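PDB 2GBW: biphenyl 2,3-Dioxygenase Beta Subunit from Sphingobium yanoikuyae, which probably serves as the small subunit of a ring-hydroxylating dioxygenase, an enzyme type that adds both atoms of dioxygen to aromatic rings such as biphenyl. Local coordinates for residues H45-I50 with D67-N72; P49-R54 with R155-L160. One frame throughout, in Å; residues are numbered along the deposited sequence.

Contact 1 of 2, residues H45-I50 with D67-N72; sequences HYWMPI and DAAIYN
Y46 turns the edge of its ring, CE1 foremost, over one face of the Y71 ring in an offset edge-to-face pair, centroids 5.3 Å apart and planes at 61°. The two side chains run alongside each other, and their hydroxyls are held by the C-terminal region, Y71 OH on L170 O and Y46 OH on C174 N. M48 lies at the edge of the Y71 ring, in a Met-aromatic contact with SD 3.9 Å from Y71 CD1. Here the antiparallel pairing carries a classic beta bulge: I70 and Y71 both face M48, with M48 N to Y71 O at 2.9 Å and I70 N to M48 O at 2.8 Å. An alanine in place of Y71 would probably loosen the packing of both Y46 and M48 and would lose the bond to L170. On the N-terminal side of W47, H45 NE2 gives a straight bond (170°) to N72 OD1, 2.6 Å away and in the imidazole plane, while N72 ND2 bonds P65 O and so fixes the amide flip. H45 is a known zinc ligand of this protein, though no zinc is bound to this chain. I50 CD1 meets A68 CB at 3.6 Å.

Contact 2 of 2, residues P49-R54 with R155-L160; sequences PIYEQR and RRKLIL
Segment 49-54 leaves the edge of strand 155-160 just where parallel pairing would continue, its nearest CA pair, P49 and I159, being 6.9 Å apart. P49 has no N-H to offer, and its ring carbon CD sits 3.4 Å from L158 O in place of a donor. Water 3 takes over the pairing: it donates to both P49 O and L158 O and accepts from L160 N, at 3.0 Å, so three backbone groups are gripped by a single molecule in the gap between the diverging chains. The same water lies at the edge of the Y51 ring, in its plane.

Y51 carries the side-chain contact. With CG anti to its carbonyl carbon (chi1 -74°), the ring leans back toward the strand, and CE2 meets I159 CG2 at 3.9 Å, the two side chains crossing obliquely. K157 runs out fully extended and crosses both P49 and Y51 at about a right angle. Its CE is 4.0 Å from P49 CG and only 3.2 Å from Y51 OH. Water 4 links the ammonium to the phenol: it accepts from K157 NZ at 2.8 Å and is hydrogen-bonded to Y51 OH at 2.8 Å. Further along, R54 clasps E52 side-on, NE and NH2 both reaching OE2, in a salt bridge within the segment itself. Beyond Y51 the loop turns to other chains: Q53 NE2 bonds R129 O of a second copy of this subunit, and E52 OE1 reaches a polar side chain of another protein.

What results is the frayed end of a parallel strand pair, where a proline halts direct pairing and a water completes it, at the point where the pair 44-49/150-160 ends in the curved sheet of the NTF2-like fold to which these beta subunits belong.

Overall arrangement
After helices 10-28 and 32-38 the chain enters strand 44-49, the piece from which both contacts start, sharing P49 and I50. It runs on through the 50-54 loop and comes back at 67-72, where contact 1 closes a short excursion by pairing antiparallel with strand 44-49. Helix 75-84 and the long hairpin strands from 98 to 147 follow before strand 150-160 returns and contact 2 closes a loop of about a hundred residues. The two arcs spring from the same stretch, and contact 1 closes well before contact 2. In the sheet strand 44-49 stands between 71-73, antiparallel to it, and 150-160, parallel to it, bonded to the latter through W47, and I70 packs on L160.

Contact 1 of 2, residues H45-I50 with D67-N72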
ATOM      1  N   HIS B  45      30.712   6.862  19.129  1.00 39.09           N
ATOM      2  CA  HIS B  45      30.601   6.943  17.668  1.00 38.82           C
ATOM      3  C   HIS B  45      29.277   6.321  17.338  1.00 38.49           C
ATOM      4  O   HIS B  45      29.049   5.166  17.638  1.00 37.18           O
ATOM      5  CB  HIS B  45      31.732   6.198  16.971  1.00 39.23           C
ATOM      6  CG  HIS B  45      31.680   6.296  15.474  1.00 40.64           C
ATOM      7  ND1 HIS B  45      31.938   5.218  14.653  1.00 44.04           N
ATOM      8  CD2 HIS B  45      31.349   7.322  14.668  1.00 45.22           C
ATOM      9  CE1 HIS B  45      31.789   5.594  13.394  1.00 44.66           C
ATOM     10  NE2 HIS B  45      31.415   6.861  13.376  1.00 43.43           N
ATOM     11  N   TYR B  46      28.420   7.107  16.684  1.00 38.69           N
ATOM     12  CA  TYR B  46      27.074   6.731  16.362  1.00 39.39           C
ATOM     13  C   TYR B  46      27.029   6.689  14.842  1.00 38.62           C
ATOM     14  O   TYR B  46      27.210   7.712  14.193  1.00 39.80           O
ATOM     15  CB  TYR B  46      26.161   7.797  16.938  1.00 39.54           C
ATOM     16  CG  TYR B  46      24.704   7.517  16.858  1.00 40.64           C
ATOM     17  CD1 TYR B  46      24.054   7.648  15.647  1.00 39.31           C
ATOM     18  CD2 TYR B  46      23.957   7.126  17.984  1.00 40.07           C
ATOM     19  CE1 TYR B  46      22.713   7.450  15.540  1.00 43.56           C
ATOM     20  CE2 TYR B  46      22.573   6.887  17.869  1.00 39.96           C
ATOM     21  CZ  TYR B  46      21.975   7.061  16.652  1.00 41.43           C
ATOM     22  OH  TYR B  46      20.616   6.850  16.478  1.00 42.36           O
ATOM     23  N   TRP B  47      26.844   5.490  14.286  1.00 38.86           N
ATOM     24  CA  TRP B  47      27.158   5.198  12.891  1.00 38.95           C
ATOM     25  C   TRP B  47      26.064   4.355  12.222  1.00 40.00           C
ATOM     26  O   TRP B  47      25.700   3.313  12.717  1.00 38.16           O
ATOM     27  CB  TRP B  47      28.503   4.506  12.839  1.00 40.22           C
ATOM     28  CG  TRP B  47      28.995   4.101  11.528  1.00 38.25           C
ATOM     29  CD1 TRP B  47      28.794   4.726  10.342  1.00 39.31           C
ATOM     30  CD2 TRP B  47      29.782   2.958  11.267  1.00 40.68           C
ATOM     31  NE1 TRP B  47      29.424   4.029   9.337  1.00 40.52           N
ATOM     32  CE2 TRP B  47      30.060   2.946   9.894  1.00 40.82           C
ATOM     33  CE3 TRP B  47      30.316   1.946  12.089  1.00 37.93           C
ATOM     34  CZ2 TRP B  47      30.803   1.934   9.298  1.00 41.42           C
ATOM     35  CZ3 TRP B  47      31.061   0.933  11.493  1.00 41.01           C
ATOM     36  CH2 TRP B  47      31.287   0.952  10.102  1.00 40.10           C
ATOM     37  N   MET B  48      25.542   4.872  11.113  1.00 38.65           N
ATOM     38  CA  MET B  48      24.532   4.196  10.266  1.00 40.00           C
ATOM     39  C   MET B  48      25.027   4.176   8.801  1.00 38.85           C
ATOM     40  O   MET B  48      24.774   5.102   8.032  1.00 38.88           O
ATOM     41  CB  MET B  48      23.163   4.875  10.358  1.00 38.91           C
ATOM     42  CG  MET B  48      21.991   4.162   9.549  1.00 40.06           C
ATOM     43  SD  MET B  48      20.465   5.125   9.584  1.00 43.73           S
ATOM     44  CE  MET B  48      19.982   4.822  11.334  1.00 40.14           C
ATOM     45  N   PRO B  49      25.765   3.126   8.416  1.00 39.89           N
ATOM     46  CA  PRO B  49      26.392   3.060   7.080  1.00 40.36           C
ATOM     47  C   PRO B  49      25.398   2.936   6.008  1.00 40.91           C
ATOM     48  O   PRO B  49      24.297   2.465   6.249  1.00 41.58           O
ATOM     49  CB  PRO B  49      27.232   1.786   7.115  1.00 41.61           C
ATOM     50  CG  PRO B  49      27.099   1.246   8.439  1.00 40.86           C
ATOM     51  CD  PRO B  49      26.161   2.004   9.276  1.00 39.93           C
ATOM     52  N   ILE B  50      25.801   3.340   4.802  1.00 41.95           N
ATOM     53  CA  ILE B  50      25.001   3.056   3.589  1.00 41.07           C
ATOM     54  C   ILE B  50      25.570   1.766   2.979  1.00 42.05           C
ATOM     55  O   ILE B  50      26.722   1.716   2.561  1.00 39.82           O
ATOM     56  CB  ILE B  50      25.072   4.200   2.586  1.00 42.73           C
ATOM     57  CG1 ILE B  50      24.399   5.445   3.157  1.00 43.68           C
ATOM     58  CG2 ILE B  50      24.435   3.773   1.287  1.00 40.58           C
ATOM     59  CD1 ILE B  50      25.005   6.669   2.645  1.00 44.46           C
ATOM     60  N   ASP B  67      33.603   5.926   4.896  1.00 43.37           N
ATOM     61  CA  ASP B  67      32.701   5.833   3.721  1.00 43.24           C
ATOM     62  C   ASP B  67      31.370   6.514   3.994  1.00 42.33           C
ATOM     63  O   ASP B  67      31.025   6.835   5.143  1.00 41.29           O
ATOM     64  CB  ASP B  67      32.428   4.359   3.400  1.00 44.21           C
ATOM     65  CG  ASP B  67      33.691   3.576   3.099  1.00 46.53           C
ATOM     66  OD1 ASP B  67      34.600   4.133   2.428  1.00 50.83           O
ATOM     67  OD2 ASP B  67      33.775   2.407   3.507  1.00 50.34           O
ATOM     68  N   ALA B  68      30.594   6.727   2.943  1.00 40.33           N
ATOM     69  CA  ALA B  68      29.262   7.314   3.123  1.00 41.15           C
ATOM     70  C   ALA B  68      28.457   6.627   4.250  1.00 39.98           C
ATOM     71  O   ALA B  68      28.429   5.411   4.407  1.00 42.02           O
ATOM     72  CB  ALA B  68      28.458   7.283   1.835  1.00 39.38           C
ATOM     73  N   ALA B  69      27.828   7.451   5.047  1.00 39.56           N
ATOM     74  CA  ALA B  69      26.917   6.990   6.067  1.00 38.83           C
ATOM     75  C   ALA B  69      25.864   8.042   6.354  1.00 38.19           C
ATOM     76  O   ALA B  69      26.160   9.233   6.305  1.00 39.98           O
ATOM     77  CB  ALA B  69      27.713   6.709   7.330  1.00 38.26           C
ATOM     78  N   ILE B  70      24.670   7.579   6.722  1.00 38.95           N
ATOM     79  CA  ILE B  70      23.518   8.459   7.055  1.00 38.82           C
ATOM     80  C   ILE B  70      23.768   9.152   8.394  1.00 38.62           C
ATOM     81  O   ILE B  70      23.501  10.350   8.548  1.00 37.98           O
ATOM     82  CB  ILE B  70      22.190   7.674   7.037  1.00 38.16           C
ATOM     83  CG1 ILE B  70      21.943   7.158   5.594  1.00 40.25           C
ATOM     84  CG2 ILE B  70      20.991   8.568   7.487  1.00 38.47           C
ATOM     85  CD1 ILE B  70      20.977   5.954   5.547  1.00 42.41           C
ATOM     86  N   TYR B  71      24.318   8.406   9.341  1.00 38.68           N
ATOM     87  CA  TYR B  71      24.889   8.974  10.557  1.00 39.06           C
ATOM     88  C   TYR B  71      26.364   8.567  10.697  1.00 40.32           C
ATOM     89  O   TYR B  71      26.743   7.426  10.440  1.00 38.06           O
ATOM     90  CB  TYR B  71      24.147   8.476  11.814  1.00 40.09           C
ATOM     91  CG  TYR B  71      22.729   8.942  12.030  1.00 39.55           C
ATOM     92  CD1 TYR B  71      21.646   8.383  11.331  1.00 40.49           C
ATOM     93  CD2 TYR B  71      22.446   9.957  12.936  1.00 41.56           C
ATOM     94  CE1 TYR B  71      20.341   8.853  11.551  1.00 37.82           C
ATOM     95  CE2 TYR B  71      21.160  10.389  13.170  1.00 42.54           C
ATOM     96  CZ  TYR B  71      20.101   9.823  12.472  1.00 42.16           C
ATOM     97  OH  TYR B  71      18.824  10.285  12.731  1.00 42.84           O
ATOM     98  N   ASN B  72      27.188   9.520  11.095  1.00 39.54           N
ATOM     99  CA  ASN B  72      28.589   9.295  11.350  1.00 40.59           C
ATOM    100  C   ASN B  72      29.091  10.376  12.304  1.00 41.55           C
ATOM    101  O   ASN B  72      29.823  11.288  11.916  1.00 42.90           O
ATOM    102  CB  ASN B  72      29.342   9.302  10.024  1.00 41.12           C
ATOM    103  CG  ASN B  72      30.605   8.524  10.066  1.00 42.29           C
ATOM    104  OD1 ASN B  72      31.089   8.109  11.135  1.00 42.66           O
ATOM    105  ND2 ASN B  72      31.203   8.362   8.887  1.00 45.48           N
TER
HETATM  106  O   HOH W   1      29.959   4.096   6.535  1.00 33.57           O
HETATM  107  O   HOH W   2      29.012   3.355   2.426  1.00 31.65           O

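Contact 2 of 2, residues P49-R54 with R155-L160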
ATOM      1  N   PRO B  49      25.765   3.126   8.416  1.00 39.89           N
ATOM      2  CA  PRO B  49      26.392   3.060   7.080  1.00 40.36           C
ATOM      3  C   PRO B  49      25.398   2.936   6.008  1.00 40.91           C
ATOM      4  O   PRO B  49      24.297   2.465   6.249  1.00 41.58           O
ATOM      5  CB  PRO B  49      27.232   1.786   7.115  1.00 41.61           C
ATOM      6  CG  PRO B  49      27.099   1.246   8.439  1.00 40.86           C
ATOM      7  CD  PRO B  49      26.161   2.004   9.276  1.00 39.93           C
ATOM      8  N   ILE B  50      25.801   3.340   4.802  1.00 41.95           N
ATOM      9  CA  ILE B  50      25.001   3.056   3.589  1.00 41.07           C
ATOM     10  C   ILE B  50      25.570   1.766   2.979  1.00 42.05           C
ATOM     11  O   ILE B  50      26.722   1.716   2.561  1.00 39.82           O
ATOM     12  CB  ILE B  50      25.072   4.200   2.586  1.00 42.73           C
ATOM     13  CG1 ILE B  50      24.399   5.445   3.157  1.00 43.68           C
ATOM     14  CG2 ILE B  50      24.435   3.773   1.287  1.00 40.58           C
ATOM     15  CD1 ILE B  50      25.005   6.669   2.645  1.00 44.46           C
ATOM     16  N   TYR B  51      24.757   0.712   2.973  1.00 42.49           N
ATOM     17  CA  TYR B  51      25.130  -0.559   2.369  1.00 43.35           C
ATOM     18  C   TYR B  51      24.535  -0.659   0.951  1.00 43.38           C
ATOM     19  O   TYR B  51      23.323  -0.605   0.750  1.00 45.46           O
ATOM     20  CB  TYR B  51      24.588  -1.705   3.175  1.00 45.19           C
ATOM     21  CG  TYR B  51      25.333  -1.929   4.455  1.00 46.05           C
ATOM     22  CD1 TYR B  51      26.487  -2.681   4.473  1.00 47.31           C
ATOM     23  CD2 TYR B  51      24.861  -1.398   5.637  1.00 48.13           C
ATOM     24  CE1 TYR B  51      27.156  -2.897   5.664  1.00 50.07           C
ATOM     25  CE2 TYR B  51      25.518  -1.602   6.807  1.00 48.95           C
ATOM     26  CZ  TYR B  51      26.652  -2.317   6.823  1.00 48.20           C
ATOM     27  OH  TYR B  51      27.301  -2.528   8.045  1.00 48.85           O
ATOM     28  N   GLU B  52      25.375  -0.859  -0.029  1.00 44.86           N
ATOM     29  CA  GLU B  52      24.843  -0.991  -1.361  1.00 45.23           C
ATOM     30  C   GLU B  52      24.532  -2.477  -1.643  1.00 44.28           C
ATOM     31  O   GLU B  52      25.016  -3.407  -0.963  1.00 44.13           O
ATOM     32  CB  GLU B  52      25.795  -0.323  -2.368  1.00 46.56           C
ATOM     33  CG  GLU B  52      27.046  -1.060  -2.579  1.00 48.73           C
ATOM     34  CD  GLU B  52      27.962  -0.394  -3.570  1.00 48.62           C
ATOM     35  OE1 GLU B  52      27.471   0.396  -4.407  1.00 51.57           O
ATOM     36  OE2 GLU B  52      29.169  -0.683  -3.516  1.00 50.65           O
ATOM     37  N   GLN B  53      23.666  -2.699  -2.619  1.00 43.44           N
ATOM     38  CA  GLN B  53      23.397  -4.044  -3.116  1.00 43.48           C
ATOM     39  C   GLN B  53      24.518  -4.467  -4.081  1.00 43.07           C
ATOM     40  O   GLN B  53      24.782  -3.824  -5.101  1.00 41.73           O
ATOM     41  CB  GLN B  53      22.055  -4.108  -3.823  1.00 43.11           C
ATOM     42  CG  GLN B  53      20.829  -3.769  -2.969  1.00 46.12           C
ATOM     43  CD  GLN B  53      20.573  -4.790  -1.871  1.00 50.21           C
ATOM     44  OE1 GLN B  53      21.499  -5.373  -1.332  1.00 56.69           O
ATOM     45  NE2 GLN B  53      19.311  -5.002  -1.532  1.00 52.91           N
ATOM     46  N   ARG B  54      25.214  -5.514  -3.709  1.00 43.54           N
ATOM     47  CA  ARG B  54      26.329  -5.995  -4.500  1.00 44.58           C
ATOM     48  C   ARG B  54      26.130  -7.435  -4.797  1.00 46.30           C
ATOM     49  O   ARG B  54      25.574  -8.163  -3.964  1.00 48.04           O
ATOM     50  CB  ARG B  54      27.604  -5.909  -3.697  1.00 43.62           C
ATOM     51  CG  ARG B  54      28.023  -4.515  -3.384  1.00 43.93           C
ATOM     52  CD  ARG B  54      29.282  -4.501  -2.538  1.00 45.86           C
ATOM     53  NE  ARG B  54      29.742  -3.154  -2.299  1.00 45.21           N
ATOM     54  CZ  ARG B  54      30.748  -2.836  -1.486  1.00 47.77           C
ATOM     55  NH1 ARG B  54      31.417  -3.770  -0.831  1.00 47.40           N
ATOM     56  NH2 ARG B  54      31.074  -1.566  -1.323  1.00 49.59           N
ATOM     57  N   ARG B 155      29.751   2.838  21.478  1.00 40.18           N
ATOM     58  CA  ARG B 155      29.752   2.605  20.023  1.00 40.22           C
ATOM     59  C   ARG B 155      28.393   2.094  19.648  1.00 39.54           C
ATOM     60  O   ARG B 155      27.865   1.239  20.337  1.00 38.91           O
ATOM     61  CB  ARG B 155      30.794   1.540  19.637  1.00 41.39           C
ATOM     62  CG  ARG B 155      32.270   1.912  19.930  1.00 45.39           C
ATOM     63  CD  ARG B 155      32.700   2.903  18.864  1.00 50.07           C
ATOM     64  NE  ARG B 155      34.112   3.287  18.902  1.00 50.52           N
ATOM     65  CZ  ARG B 155      34.667   4.104  19.792  1.00 55.73           C
ATOM     66  NH1 ARG B 155      33.954   4.640  20.778  1.00 55.31           N
ATOM     67  NH2 ARG B 155      35.977   4.347  19.717  1.00 58.46           N
ATOM     68  N   ARG B 156      27.795   2.675  18.606  1.00 39.20           N
ATOM     69  CA  ARG B 156      26.479   2.241  18.131  1.00 39.32           C
ATOM     70  C   ARG B 156      26.527   2.179  16.644  1.00 39.32           C
ATOM     71  O   ARG B 156      26.767   3.192  15.977  1.00 39.91           O
ATOM     72  CB  ARG B 156      25.369   3.163  18.609  1.00 37.37           C
ATOM     73  CG  ARG B 156      23.954   2.869  17.997  1.00 40.41           C
ATOM     74  CD  ARG B 156      22.885   3.388  18.924  1.00 40.38           C
ATOM     75  NE  ARG B 156      22.737   2.605  20.128  1.00 41.01           N
ATOM     76  CZ  ARG B 156      22.046   2.999  21.198  1.00 41.88           C
ATOM     77  NH1 ARG B 156      21.429   4.185  21.181  1.00 43.61           N
ATOM     78  NH2 ARG B 156      21.985   2.216  22.281  1.00 43.49           N
ATOM     79  N   LYS B 157      26.311   0.981  16.118  1.00 38.86           N
ATOM     80  CA  LYS B 157      26.207   0.785  14.679  1.00 38.73           C
ATOM     81  C   LYS B 157      24.806   0.331  14.362  1.00 39.38           C
ATOM     82  O   LYS B 157      24.334  -0.624  14.994  1.00 38.85           O
ATOM     83  CB  LYS B 157      27.238  -0.240  14.195  1.00 39.38           C
ATOM     84  CG  LYS B 157      27.336  -0.346  12.673  1.00 39.10           C
ATOM     85  CD  LYS B 157      28.457  -1.331  12.334  1.00 40.74           C
ATOM     86  CE  LYS B 157      28.596  -1.519  10.830  1.00 41.68           C
ATOM     87  NZ  LYS B 157      29.688  -2.519  10.654  1.00 43.74           N
ATOM     88  N   LEU B 158      24.163   1.008  13.387  1.00 36.69           N
ATOM     89  CA  LEU B 158      22.766   0.778  12.997  1.00 39.55           C
ATOM     90  C   LEU B 158      22.737   0.317  11.563  1.00 39.57           C
ATOM     91  O   LEU B 158      23.231   1.026  10.649  1.00 40.18           O
ATOM     92  CB  LEU B 158      21.922   2.056  13.141  1.00 38.54           C
ATOM     93  CG  LEU B 158      21.835   2.617  14.591  1.00 39.25           C
ATOM     94  CD1 LEU B 158      21.310   4.058  14.681  1.00 41.65           C
ATOM     95  CD2 LEU B 158      21.021   1.640  15.488  1.00 40.06           C
ATOM     96  N   ILE B 159      22.156  -0.853  11.342  1.00 40.50           N
ATOM     97  CA  ILE B 159      22.189  -1.511  10.050  1.00 41.23           C
ATOM     98  C   ILE B 159      20.764  -1.548   9.499  1.00 41.06           C
ATOM     99  O   ILE B 159      19.916  -2.290   9.986  1.00 39.24           O
ATOM    100  CB  ILE B 159      22.737  -2.913  10.173  1.00 42.07           C
ATOM    101  CG1 ILE B 159      24.128  -2.853  10.856  1.00 43.51           C
ATOM    102  CG2 ILE B 159      22.760  -3.530   8.772  1.00 42.20           C
ATOM    103  CD1 ILE B 159      24.474  -4.091  11.573  1.00 45.76           C
ATOM    104  N   LEU B 160      20.487  -0.695   8.525  1.00 40.38           N
ATOM    105  CA  LEU B 160      19.164  -0.573   7.975  1.00 41.33           C
ATOM    106  C   LEU B 160      18.796  -1.784   7.138  1.00 40.84           C
ATOM    107  O   LEU B 160      19.595  -2.221   6.298  1.00 43.29           O
ATOM    108  CB  LEU B 160      19.114   0.671   7.102  1.00 41.97           C
ATOM    109  CG  LEU B 160      19.115   1.989   7.812  1.00 44.78           C
ATOM    110  CD1 LEU B 160      19.236   3.147   6.746  1.00 46.15           C
ATOM    111  CD2 LEU B 160      17.829   2.095   8.583  1.00 49.41           C
TER
HETATM  112  O   HOH W   3      22.841   1.054   7.999  1.00 37.04           O
HETATM  113  O   HOH W   4      30.061  -2.276   7.859  1.00 41.23           O